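Local coordinates for S-layer domain-containing protein (Ruminiclostridium thermocellum ATCC 27405, PDB 4QVS) that is of unknown function but contains a concanavalin A-like lectin/glucanase-type domain, which may point to carbohydrate recognition, at residues Pro86-Phe91 against Met100-Glu105; Asp107-Phe112 against Thr124-Ser129. All coordinates share one frame; numbering follows the deposited sequence.

Contact 1: residues Pro86-Phe91 against Met100-Glu105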
loop_
_atom_site.group_PDB
_atom_site.type_symbol
_atom_site.label_atom_id
_atom_site.label_comp_id
_atom_site.label_asym_id
_atom_site.label_seq_id
_atom_site.Cartn_x
_atom_site.Cartn_y
_atom_site.Cartn_z
ATOM N N PRO A 86 -15.597 -7.032 7.521
ATOM C CA PRO A 86 -14.876 -7.465 8.729
ATOM C C PRO A 86 -14.063 -8.691 8.423
ATOM O O PRO A 86 -14.570 -9.582 7.770
ATOM C CB PRO A 86 -16.002 -7.830 9.723
ATOM C CG PRO A 86 -17.195 -8.120 8.875
ATOM C CD PRO A 86 -16.913 -7.683 7.436
ATOM N N ILE A 87 -12.800 -8.721 8.836
ATOM C CA ILE A 87 -11.992 -9.901 8.630
ATOM C C ILE A 87 -12.047 -10.738 9.903
ATOM O O ILE A 87 -12.274 -11.944 9.838
ATOM C CB ILE A 87 -10.536 -9.535 8.266
ATOM C CG1 ILE A 87 -10.493 -8.769 6.930
ATOM C CG2 ILE A 87 -9.739 -10.814 8.163
ATOM C CD1 ILE A 87 -9.121 -8.259 6.540
ATOM N N PHE A 88 -11.768 -10.111 11.046
ATOM C CA PHE A 88 -11.945 -10.762 12.349
ATOM C C PHE A 88 -12.464 -9.755 13.394
ATOM O O PHE A 88 -12.297 -8.526 13.269
ATOM C CB PHE A 88 -10.724 -11.563 12.866
ATOM C CG PHE A 88 -9.556 -10.738 13.310
ATOM C CD1 PHE A 88 -9.620 -9.924 14.427
ATOM C CD2 PHE A 88 -8.324 -10.846 12.640
ATOM C CE1 PHE A 88 -8.544 -9.176 14.835
ATOM C CE2 PHE A 88 -7.243 -10.130 13.069
ATOM C CZ PHE A 88 -7.336 -9.295 14.157
ATOM N N ASP A 89 -13.044 -10.282 14.450
ATOM C CA ASP A 89 -13.624 -9.420 15.500
ATOM C C ASP A 89 -13.678 -10.249 16.753
ATOM O O ASP A 89 -14.164 -11.358 16.739
ATOM C CB ASP A 89 -14.954 -8.887 15.005
ATOM C CG ASP A 89 -15.732 -8.116 16.037
ATOM O OD1 ASP A 89 -15.183 -7.541 16.973
ATOM O OD2 ASP A 89 -16.936 -7.988 15.805
ATOM N N PHE A 90 -13.019 -9.733 17.785
ATOM C CA PHE A 90 -12.973 -10.321 19.080
ATOM C C PHE A 90 -13.526 -9.218 19.953
ATOM O O PHE A 90 -12.994 -8.104 20.008
ATOM C CB PHE A 90 -11.569 -10.717 19.508
ATOM C CG PHE A 90 -10.946 -11.768 18.622
ATOM C CD1 PHE A 90 -11.172 -13.109 18.836
ATOM C CD2 PHE A 90 -10.146 -11.392 17.552
ATOM C CE1 PHE A 90 -10.587 -14.073 18.008
ATOM C CE2 PHE A 90 -9.551 -12.347 16.724
ATOM C CZ PHE A 90 -9.777 -13.684 16.948
ATOM N N PHE A 91 -14.615 -9.532 20.637
ATOM C CA PHE A 91 -15.360 -8.505 21.370
ATOM C C PHE A 91 -15.916 -9.029 22.709
ATOM O O PHE A 91 -16.137 -10.209 22.875
ATOM C CB PHE A 91 -16.501 -8.009 20.454
ATOM C CG PHE A 91 -17.463 -9.102 19.994
ATOM C CD1 PHE A 91 -17.153 -9.928 18.926
ATOM C CD2 PHE A 91 -18.697 -9.270 20.622
ATOM C CE1 PHE A 91 -18.017 -10.915 18.511
ATOM C CE2 PHE A 91 -19.580 -10.269 20.220
ATOM C CZ PHE A 91 -19.251 -11.090 19.160
HETATM N N MSE A 100 -11.794 -5.596 19.456
HETATM C CA MSE A 100 -10.692 -5.346 18.522
HETATM C C MSE A 100 -11.130 -6.068 17.281
HETATM O O MSE A 100 -11.685 -7.155 17.345
HETATM C CB MSE A 100 -9.315 -5.587 19.114
HETATM C CG MSE A 100 -8.898 -7.040 19.075
HETATM SE SE MSE A 100 -7.451 -7.309 20.372
HETATM C CE MSE A 100 -7.392 -9.072 19.621
ATOM N N ARG A 101 -10.944 -5.413 16.139
ATOM C CA ARG A 101 -11.456 -5.882 14.884
ATOM C C ARG A 101 -10.530 -5.540 13.681
ATOM O O ARG A 101 -10.082 -4.410 13.558
ATOM C CB ARG A 101 -12.748 -5.142 14.713
ATOM C CG ARG A 101 -13.578 -5.504 13.515
ATOM C CD ARG A 101 -14.976 -4.921 13.674
ATOM N NE ARG A 101 -14.993 -3.446 13.756
ATOM C CZ ARG A 101 -16.094 -2.705 13.638
ATOM N NH1 ARG A 101 -17.269 -3.277 13.458
ATOM N NH2 ARG A 101 -16.028 -1.369 13.710
ATOM N N LEU A 102 -10.288 -6.494 12.803
ATOM C CA LEU A 102 -9.414 -6.230 11.634
ATOM C C LEU A 102 -10.382 -6.151 10.493
ATOM O O LEU A 102 -11.253 -7.009 10.372
ATOM C CB LEU A 102 -8.390 -7.329 11.369
ATOM C CG LEU A 102 -7.480 -7.106 10.129
ATOM C CD1 LEU A 102 -6.455 -6.034 10.377
ATOM C CD2 LEU A 102 -6.769 -8.391 9.782
ATOM N N THR A 103 -10.260 -5.105 9.670
ATOM C CA THR A 103 -11.147 -4.933 8.575
ATOM C C THR A 103 -10.411 -4.671 7.239
ATOM O O THR A 103 -9.284 -4.150 7.208
ATOM C CB THR A 103 -12.047 -3.750 8.842
ATOM O OG1 THR A 103 -11.238 -2.616 9.099
ATOM C CG2 THR A 103 -12.946 -3.988 10.121
ATOM N N ALA A 104 -11.081 -5.088 6.175
ATOM C CA ALA A 104 -10.735 -4.756 4.817
ATOM C C ALA A 104 -11.376 -3.392 4.581
ATOM O O ALA A 104 -12.483 -3.118 5.090
ATOM C CB ALA A 104 -11.309 -5.788 3.869
ATOM N N GLU A 105 -10.672 -2.521 3.860
ATOM C CA GLU A 105 -11.151 -1.166 3.608
ATOM C C GLU A 105 -11.669 -0.922 2.181
ATOM O O GLU A 105 -11.660 -1.829 1.333
ATOM C CB GLU A 105 -10.046 -0.180 4.007
ATOM C CG GLU A 105 -9.649 -0.324 5.475
ATOM C CD GLU A 105 -10.793 0.032 6.411
ATOM O OE1 GLU A 105 -11.021 1.236 6.627
ATOM O OE2 GLU A 105 -11.435 -0.889 6.958
#
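Phe88 pairs with Leu102 and Phe90 with Met100 in an antiparallel ladder whose strand axes, 88-91 and 100-104, approach to 4.7 Å at 166°. The register slips by one residue between Pro86-Thr103 and Phe88-Leu102, a classic beta bulge. Its evidence is the forked acceptor Leu102 O, bonded by Ile87 N at 2.8 Å and by Phe88 N at 3.2 Å. Farther along, Phe90 N and Met100 N exchange bonds with each other's carbonyl O. On the Phe88-Leu102 face, Leu102 CB sits over one face of the Phe88 ring, 3.6 Å from the centroid and 17° off the normal, a CH-pi contact. Phe88 CG occupies the position between backbone N and carbonyl carbon (chi1 71°), and the ring end leans toward the partner strand. Leu102 CD2 also touches Phe88 CE2 at 3.7 Å and Ile87 CD1 at 4.0 Å. The edge of the Phe90 ring takes Phe88 CE1 in its plane, while the selenomethionine Met100 CE comes to Phe90 CD2 obliquely. On the other face, Asp89 CB meets Arg101 CG at 3.9 Å, aliphatic against aliphatic. Their polar ends look elsewhere: Arg101 to Glu122 and to Asp190 of the second subunit, Asp89 to His183 of that subunit. The chemistry thus divides by face, an apolar layer packing on Ile73 and Phe75 of strand 71-79 and a charged one at the subunit interface.

Contact 2: residues Asp107-Phe112 against Thr124-Ser129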
loop_
_atom_site.group_PDB
_atom_site.type_symbol
_atom_site.label_atom_id
_atom_site.label_comp_id
_atom_site.label_asym_id
_atom_site.label_seq_id
_atom_site.Cartn_x
_atom_site.Cartn_y
_atom_site.Cartn_z
ATOM N N ASP A 107 -10.559 0.087 -0.382
ATOM C CA ASP A 107 -9.651 -0.033 -1.509
ATOM C C ASP A 107 -8.604 -1.137 -1.489
ATOM O O ASP A 107 -7.706 -1.149 -2.340
ATOM C CB ASP A 107 -8.966 1.321 -1.642
ATOM C CG ASP A 107 -8.652 1.945 -0.283
ATOM O OD1 ASP A 107 -9.267 1.560 0.770
ATOM O OD2 ASP A 107 -7.795 2.847 -0.283
ATOM N N GLY A 108 -8.714 -2.096 -0.579
ATOM C CA GLY A 108 -7.707 -3.177 -0.515
ATOM C C GLY A 108 -6.785 -2.959 0.669
ATOM O O GLY A 108 -6.042 -3.862 1.062
ATOM N N LYS A 109 -6.794 -1.748 1.228
ATOM C CA LYS A 109 -6.085 -1.526 2.479
ATOM C C LYS A 109 -6.794 -2.362 3.554
ATOM O O LYS A 109 -7.846 -2.955 3.285
ATOM C CB LYS A 109 -6.132 -0.075 2.907
ATOM C CG LYS A 109 -5.504 0.867 1.919
ATOM C CD LYS A 109 -5.377 2.260 2.490
ATOM C CE LYS A 109 -6.709 2.914 2.748
ATOM N NZ LYS A 109 -6.545 4.391 2.709
ATOM N N ILE A 110 -6.158 -2.457 4.717
ATOM C CA ILE A 110 -6.696 -3.165 5.876
ATOM C C ILE A 110 -6.519 -2.252 7.073
ATOM O O ILE A 110 -5.617 -1.410 7.089
ATOM C CB ILE A 110 -6.024 -4.534 6.179
ATOM C CG1 ILE A 110 -4.534 -4.387 6.447
ATOM C CG2 ILE A 110 -6.273 -5.514 5.053
ATOM C CD1 ILE A 110 -3.771 -5.692 6.646
ATOM N N LYS A 111 -7.403 -2.407 8.046
ATOM C CA LYS A 111 -7.352 -1.610 9.252
ATOM C C LYS A 111 -7.579 -2.467 10.473
ATOM O O LYS A 111 -8.440 -3.344 10.500
ATOM C CB LYS A 111 -8.443 -0.552 9.242
ATOM C CG LYS A 111 -8.401 0.371 10.452
ATOM C CD LYS A 111 -9.327 1.555 10.271
ATOM C CE LYS A 111 -10.776 1.100 10.435
ATOM N NZ LYS A 111 -11.744 2.091 9.899
ATOM N N PHE A 112 -6.812 -2.170 11.495
ATOM C CA PHE A 112 -6.953 -2.837 12.741
ATOM C C PHE A 112 -7.373 -1.761 13.709
ATOM O O PHE A 112 -6.863 -0.669 13.682
ATOM C CB PHE A 112 -5.653 -3.503 13.143
ATOM C CG PHE A 112 -5.718 -4.155 14.446
ATOM C CD1 PHE A 112 -6.566 -5.247 14.635
ATOM C CD2 PHE A 112 -4.979 -3.686 15.498
ATOM C CE1 PHE A 112 -6.669 -5.863 15.869
ATOM C CE2 PHE A 112 -5.078 -4.296 16.749
ATOM C CZ PHE A 112 -5.931 -5.389 16.931
ATOM N N THR A 124 -6.647 3.011 15.839
ATOM C CA THR A 124 -6.449 2.208 14.657
ATOM C C THR A 124 -5.068 2.202 14.040
ATOM O O THR A 124 -4.239 3.060 14.328
ATOM C CB THR A 124 -7.303 2.805 13.574
ATOM O OG1 THR A 124 -6.770 4.088 13.265
ATOM C CG2 THR A 124 -8.734 2.978 14.072
ATOM N N ILE A 125 -4.856 1.221 13.164
ATOM C CA ILE A 125 -3.651 1.133 12.339
ATOM C C ILE A 125 -4.183 0.819 10.963
ATOM O O ILE A 125 -4.979 -0.115 10.807
ATOM C CB ILE A 125 -2.733 -0.033 12.695
ATOM C CG1 ILE A 125 -2.669 -0.263 14.197
ATOM C CG2 ILE A 125 -1.350 0.208 12.102
ATOM C CD1 ILE A 125 -1.987 -1.563 14.570
ATOM N N THR A 126 -3.747 1.571 9.959
ATOM C CA THR A 126 -4.237 1.372 8.598
ATOM C C THR A 126 -3.082 1.159 7.639
ATOM O O THR A 126 -2.103 1.865 7.711
ATOM C CB THR A 126 -5.056 2.590 8.137
ATOM O OG1 THR A 126 -6.056 2.888 9.116
ATOM C CG2 THR A 126 -5.722 2.303 6.814
ATOM N N SER A 127 -3.194 0.197 6.730
ATOM C CA SER A 127 -2.113 -0.040 5.762
ATOM C C SER A 127 -1.978 1.103 4.721
ATOM O O SER A 127 -2.875 1.943 4.587
ATOM C CB SER A 127 -2.286 -1.397 5.086
ATOM O OG SER A 127 -3.498 -1.497 4.373
ATOM N N GLY A 128 -0.848 1.139 4.006
ATOM C CA GLY A 128 -0.535 2.225 3.038
ATOM C C GLY A 128 -1.309 2.258 1.726
ATOM O O GLY A 128 -1.802 1.240 1.263
ATOM N N SER A 129 -1.437 3.442 1.126
ATOM C CA SER A 129 -2.100 3.573 -0.179
ATOM C C SER A 129 -1.116 3.065 -1.264
ATOM O O SER A 129 0.070 2.885 -0.991
ATOM C CB SER A 129 -2.487 5.032 -0.486
ATOM O OG SER A 129 -2.906 5.725 0.670
#
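Ser127 closes the ladder against Ile110 with two bonds: Ile110 N donates to Ser127 OG at 2.8 Å, and Ser127 N donates to Ile110 O at 2.9 Å. The hydroxyl therefore takes the place a backbone carbonyl would fill in a regular hydrogen-bonded pair; chi1 of 61° puts OG between its own N and carbonyl carbon. Beyond it, Phe112 and Ile125 form a regular hydrogen-bonded pair, both bonds 2.8 Å between N and O. Strands 110-112 and 124-126 run antiparallel at 162°. Lys109 lays its methylenes beside the chain at 127-128, CD lying 3.3 Å from Ser127 O, and its NZ forms a salt bridge with Asp107 OD2 at 3.6 Å. Lys111 CG lies 3.7 Å from Thr126 OG1, and its CD meets Thr124 CB. The Lys111 side chain turns away from 124-129 beyond CD, and its NZ bonds to Tyr192 OH of the second subunit. On the other face Phe112 and Ile125 lie side by side, pointing the same way, with Ile125 CD1 at the ring edge, 3.8 Å from Phe112 CD2. The second subunit packs here too, Val141 on Phe112 and Gly158 on Ile125. Chemically, a serine hydroxyl extends the hydrogen bonding past the last regular bridge, while the lysine stems flank a partly exposed face and the apolar pair is buried opposite.

Contacts 1 and 2 are consecutive hairpins of one four-stranded antiparallel sheet, ordered 85-91, 99-104, 110-115, 123-126, with centres about 12 Å apart. The two inner strands join them: Thr103 N lies 2.7 Å from Lys111 O, a probable hydrogen bond, and Glu105 OE1 forms a long, weak ion pair with Lys111 NZ. Phe112 of contact 2 touches Met100 and Leu102 of contact 1, which makes the apolar face continuous. All touching residues of contact 1 are buried, whereas contact 2 is partly exposed. Both outermost strands meet the second subunit; residues 88-91 continue the sheet into it through an antiparallel ladder. Irregularity differs too: a bulge in contact 1, a side-chain acceptor in contact 2.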